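Local coordinates for short-chain-enoyl-CoA hydratase (Clostridium acetobutylicum, PDB 5Z7R) that catalyses the reversible hydration of crotonyl-CoA and also accepts hexenoyl-CoA, but not higher analogues, in butanoate metabolism, at the interface of chains A and B. Residues are numbered along the deposited sequence; one frame, centred on the assembly and turned at random. Chains: chain A/B, Short-chain-enoyl-CoA hydratase.

Contact 1: the interface of chains A and B. Residues chain A 87, 141-144; chain B 226, 229-230.
Helix 222-236 of chain B lies against two pieces of chain A, helix 76-95 with A:Asn87 and the loop of A:Pro141 to A:Gly144 that runs into helix 145-153; B:Glu229 reaches across to both. The carboxylate of B:Glu229 gets there on a fully stretched stem: CG lies anti to the backbone N (chi1 -178°), and the chain stays extended beyond it. One oxygen, OE2, accepts two hydrogen bonds from chain A. The backbone N of A:Gly144 donates to OE2 of B:Glu229 at 2.9 Å, on the syn lone pair, the side facing the other carboxylate oxygen. The second donor is the side-chain amide of A:Asn87, whose ND2 stands 3.1 Å from OE2 of B:Glu229. This bond is nearly straight at the hydrogen (166°) and lies almost in the amide plane, but it meets OE2 on the anti side, clear of the carboxylate plane. The amide and carboxylate planes are turned 45° against each other. Two donors from separate segments of chain A grip OE2 and so should limit the rotation of the carboxylate, and the start of helix 145-153 just beyond A:Gly144 may add a favourable field for a negative charge. The carbonyl O of A:Gly142 is 3.2 Å from OE2 of B:Glu229; two acceptors at this distance would repel unless the carboxyl group carries a proton, which the model does not show. The carbonyl O of A:Pro141 lies over the face of the carboxylate, 3.3 Å from CD of B:Glu229. One turn back, B:Leu226 packs its CD2 methyl 3.6 Å from CA of A:Gly144, and the same methyl lies 3.3 Å from OD1 of A:Asn87. The amide is therefore turned with its nitrogen toward the glutamate and its oxygen toward the leucine. In the fold, the centre of the patch is about 5 Å from A:Glu114, the probable nucleophile, so at this subunit interface a helix of the neighbour lies close to chain A's active site.

Contact 2: the interface of chains A and B. Residues chain A 139-141, 162; chain B 206, 209-210, 214, 236.
A:Thr140 pushes its CG2 methyl between B:Ser210, B:Leu209 and B:Cys236, at the middle of a largely apolar contact. That methyl lies 3.3 Å from OG of B:Ser210 and 3.8 Å from SG of B:Cys236, bridging helices 204-217 and 222-236 of chain B. To one side, the CB methyl of B:Ala206 sits 3.5 Å from the carbonyl O of A:Ile139, while CG2 of A:Ile139 touches CB of B:Cys236. To the other, A:Ile162 and B:Ile214 reach toward each other tip to tip, their CD1 methyls 3.8 Å apart. The CG2 branch of A:Ile162 turns instead onto CB of B:Ser210.

Behind these contacts, a hydrogen bond on each side sets the orientation of a hydroxyl group. B:Ser210 OG donates to the carbonyl O of B:Ala206 one turn back at 2.5 Å, a short bond that directs the hydroxyl along its own helix. In A:Thr140, OG1 lies between backbone N and carbonyl carbon (chi1 70°) and donates to A:Pro141 O at 2.7 Å, from above the carbonyl plane. With the hydroxyl drawn back to its own loop, the methyl is the branch presented to chain B. In the fold, the loop after 3-10 helix 134-137 and helix 155-164 of chain A meet the C-terminal helices of chain B; the centre of this patch lies about 24 Å from B:Glu114, the probable nucleophile of chain B's own active site.

Contact 1: the interface of chains A and B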
loop_
_atom_site.group_PDB
_atom_site.type_symbol
_atom_site.label_atom_id
_atom_site.label_comp_id
_atom_site.label_asym_id
_atom_site.label_seq_id
_atom_site.Cartn_x
_atom_site.Cartn_y
_atom_site.Cartn_z
ATOM N N ASN A 87 7.462 -18.110 10.596
ATOM C CA ASN A 87 7.039 -16.706 10.442
ATOM C C ASN A 87 5.967 -16.255 11.428
ATOM O O ASN A 87 5.975 -15.110 11.926
ATOM C CB ASN A 87 6.550 -16.471 9.020
ATOM C CG ASN A 87 7.652 -16.045 8.113
ATOM O OD1 ASN A 87 8.238 -14.989 8.320
ATOM N ND2 ASN A 87 7.955 -16.847 7.109
ATOM N N PRO A 141 15.149 -18.111 2.008
ATOM C CA PRO A 141 14.827 -17.897 3.394
ATOM C C PRO A 141 13.359 -18.259 3.650
ATOM O O PRO A 141 12.527 -18.022 2.800
ATOM C CB PRO A 141 15.107 -16.398 3.579
ATOM C CG PRO A 141 16.251 -16.136 2.610
ATOM C CD PRO A 141 15.968 -17.013 1.438
ATOM N N GLY A 142 13.082 -18.848 4.808
ATOM C CA GLY A 142 11.771 -19.397 5.167
ATOM C C GLY A 142 11.131 -18.781 6.392
ATOM O O GLY A 142 9.963 -19.010 6.642
ATOM N N PHE A 143 11.850 -17.970 7.154
ATOM C CA PHE A 143 11.269 -17.340 8.360
ATOM C C PHE A 143 11.389 -15.812 8.315
ATOM O O PHE A 143 11.595 -15.162 9.353
ATOM C CB PHE A 143 11.950 -17.838 9.654
ATOM C CG PHE A 143 11.914 -19.330 9.874
ATOM C CD1 PHE A 143 10.889 -20.135 9.372
ATOM C CD2 PHE A 143 12.882 -19.928 10.668
ATOM C CE1 PHE A 143 10.863 -21.499 9.604
ATOM C CE2 PHE A 143 12.853 -21.298 10.925
ATOM C CZ PHE A 143 11.843 -22.083 10.387
ATOM N N GLY A 144 11.257 -15.243 7.120
ATOM C CA GLY A 144 11.114 -13.810 6.960
ATOM C C GLY A 144 12.308 -13.187 6.276
ATOM O O GLY A 144 12.266 -12.038 5.893
ATOM N N LEU B 226 5.259 -11.509 3.991
ATOM C CA LEU B 226 5.724 -12.755 4.611
ATOM C C LEU B 226 4.946 -13.970 4.079
ATOM O O LEU B 226 5.526 -15.014 3.825
ATOM C CB LEU B 226 5.628 -12.661 6.150
ATOM C CG LEU B 226 6.513 -11.589 6.824
ATOM C CD1 LEU B 226 5.954 -11.261 8.194
ATOM C CD2 LEU B 226 7.960 -12.026 6.904
ATOM N N GLU B 229 6.510 -14.876 0.758
ATOM C CA GLU B 229 7.664 -15.751 0.974
ATOM C C GLU B 229 7.327 -17.255 1.174
ATOM O O GLU B 229 7.938 -18.121 0.556
ATOM C CB GLU B 229 8.489 -15.246 2.162
ATOM C CG GLU B 229 9.748 -16.064 2.453
ATOM C CD GLU B 229 10.344 -15.719 3.803
ATOM O OE1 GLU B 229 11.144 -14.736 3.863
ATOM O OE2 GLU B 229 10.000 -16.400 4.805
ATOM N N SER B 230 6.374 -17.583 2.022
ATOM C CA SER B 230 6.116 -19.003 2.304
ATOM C C SER B 230 5.587 -19.726 1.069
ATOM O O SER B 230 5.995 -20.861 0.774
ATOM C CB SER B 230 5.168 -19.159 3.482
ATOM O OG SER B 230 5.787 -18.733 4.679
#

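Contact 2: the interface of chains A and B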
loop_
_atom_site.group_PDB
_atom_site.type_symbol
_atom_site.label_atom_id
_atom_site.label_comp_id
_atom_site.label_asym_id
_atom_site.label_seq_id
_atom_site.Cartn_x
_atom_site.Cartn_y
_atom_site.Cartn_z
ATOM N N ILE A 139 16.844 -23.724 -1.085
ATOM C CA ILE A 139 15.686 -22.991 -0.585
ATOM C C ILE A 139 15.913 -21.479 -0.476
ATOM O O ILE A 139 17.040 -21.008 -0.421
ATOM C CB ILE A 139 15.265 -23.453 0.839
ATOM C CG1 ILE A 139 16.475 -23.661 1.761
ATOM C CG2 ILE A 139 14.418 -24.719 0.791
ATOM C CD1 ILE A 139 16.036 -23.713 3.200
ATOM N N THR A 140 14.808 -20.730 -0.419
ATOM C CA THR A 140 14.836 -19.317 -0.066
ATOM C C THR A 140 14.805 -19.261 1.442
ATOM O O THR A 140 14.432 -20.227 2.071
ATOM C CB THR A 140 13.553 -18.581 -0.498
ATOM O OG1 THR A 140 12.454 -19.022 0.310
ATOM C CG2 THR A 140 13.237 -18.832 -1.965
ATOM N N PRO A 141 15.149 -18.111 2.008
ATOM C CA PRO A 141 14.827 -17.897 3.394
ATOM C C PRO A 141 13.359 -18.259 3.650
ATOM O O PRO A 141 12.527 -18.022 2.800
ATOM C CB PRO A 141 15.107 -16.398 3.579
ATOM C CG PRO A 141 16.251 -16.136 2.610
ATOM C CD PRO A 141 15.968 -17.013 1.438
ATOM N N ILE A 162 21.673 -12.697 0.208
ATOM C CA ILE A 162 20.814 -13.851 -0.088
ATOM C C ILE A 162 21.176 -14.592 -1.364
ATOM O O ILE A 162 21.152 -15.816 -1.383
ATOM C CB ILE A 162 19.327 -13.476 -0.081
ATOM C CG1 ILE A 162 18.864 -13.124 1.336
ATOM C CG2 ILE A 162 18.470 -14.655 -0.514
ATOM C CD1 ILE A 162 17.545 -12.336 1.406
ATOM N N ALA B 206 16.075 -21.405 -6.222
ATOM C CA ALA B 206 16.065 -20.698 -4.935
ATOM C C ALA B 206 16.480 -19.253 -5.065
ATOM O O ALA B 206 15.957 -18.401 -4.362
ATOM C CB ALA B 206 16.945 -21.402 -3.919
ATOM N N LEU B 209 13.560 -17.597 -7.092
ATOM C CA LEU B 209 12.418 -17.341 -6.226
ATOM C C LEU B 209 12.716 -16.365 -5.123
ATOM O O LEU B 209 11.802 -15.664 -4.704
ATOM C CB LEU B 209 11.859 -18.645 -5.643
ATOM C CG LEU B 209 11.143 -19.565 -6.648
ATOM C CD1 LEU B 209 10.914 -20.945 -6.076
ATOM C CD2 LEU B 209 9.807 -18.979 -7.065
ATOM N N SER B 210 13.954 -16.345 -4.612
ATOM C CA SER B 210 14.335 -15.371 -3.594
ATOM C C SER B 210 14.285 -13.975 -4.198
ATOM O O SER B 210 13.736 -13.067 -3.596
ATOM C CB SER B 210 15.734 -15.617 -3.010
ATOM O OG SER B 210 15.822 -16.867 -2.343
ATOM N N ILE B 214 11.870 -10.973 -2.732
ATOM C CA ILE B 214 12.379 -9.666 -2.304
ATOM C C ILE B 214 11.724 -8.527 -3.115
ATOM O O ILE B 214 11.167 -7.589 -2.545
ATOM C CB ILE B 214 13.912 -9.617 -2.427
ATOM C CG1 ILE B 214 14.542 -10.618 -1.432
ATOM C CG2 ILE B 214 14.415 -8.204 -2.170
ATOM C CD1 ILE B 214 15.955 -11.007 -1.802
ATOM N N CYS B 236 10.052 -24.439 -3.512
ATOM C CA CYS B 236 11.415 -24.982 -3.511
ATOM C C CYS B 236 11.479 -26.476 -3.157
ATOM O O CYS B 236 12.341 -27.202 -3.658
ATOM C CB CYS B 236 12.305 -24.189 -2.546
ATOM S SG CYS B 236 12.563 -22.460 -3.046
#

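Contacts 1 and 2 are neighbours on one subunit interface, with their C-alpha centres about 9 Å apart. They share A:Pro141, and helix 222-236 of chain B contributes to both. The loop of chain A thus meets a polar grip at one end, in contact 1, and methyl packing at the other, in contact 2. Both set C-terminal helices of chain B against the 139-144 loop, with helix 76-95 added in contact 1 and helix 155-164 in contact 2, so assembly may steady chain A's catalytic region. The protein is a homotetramer, although the deposited assembly holds six copies; the structure alone does not show which oligomer this interface serves.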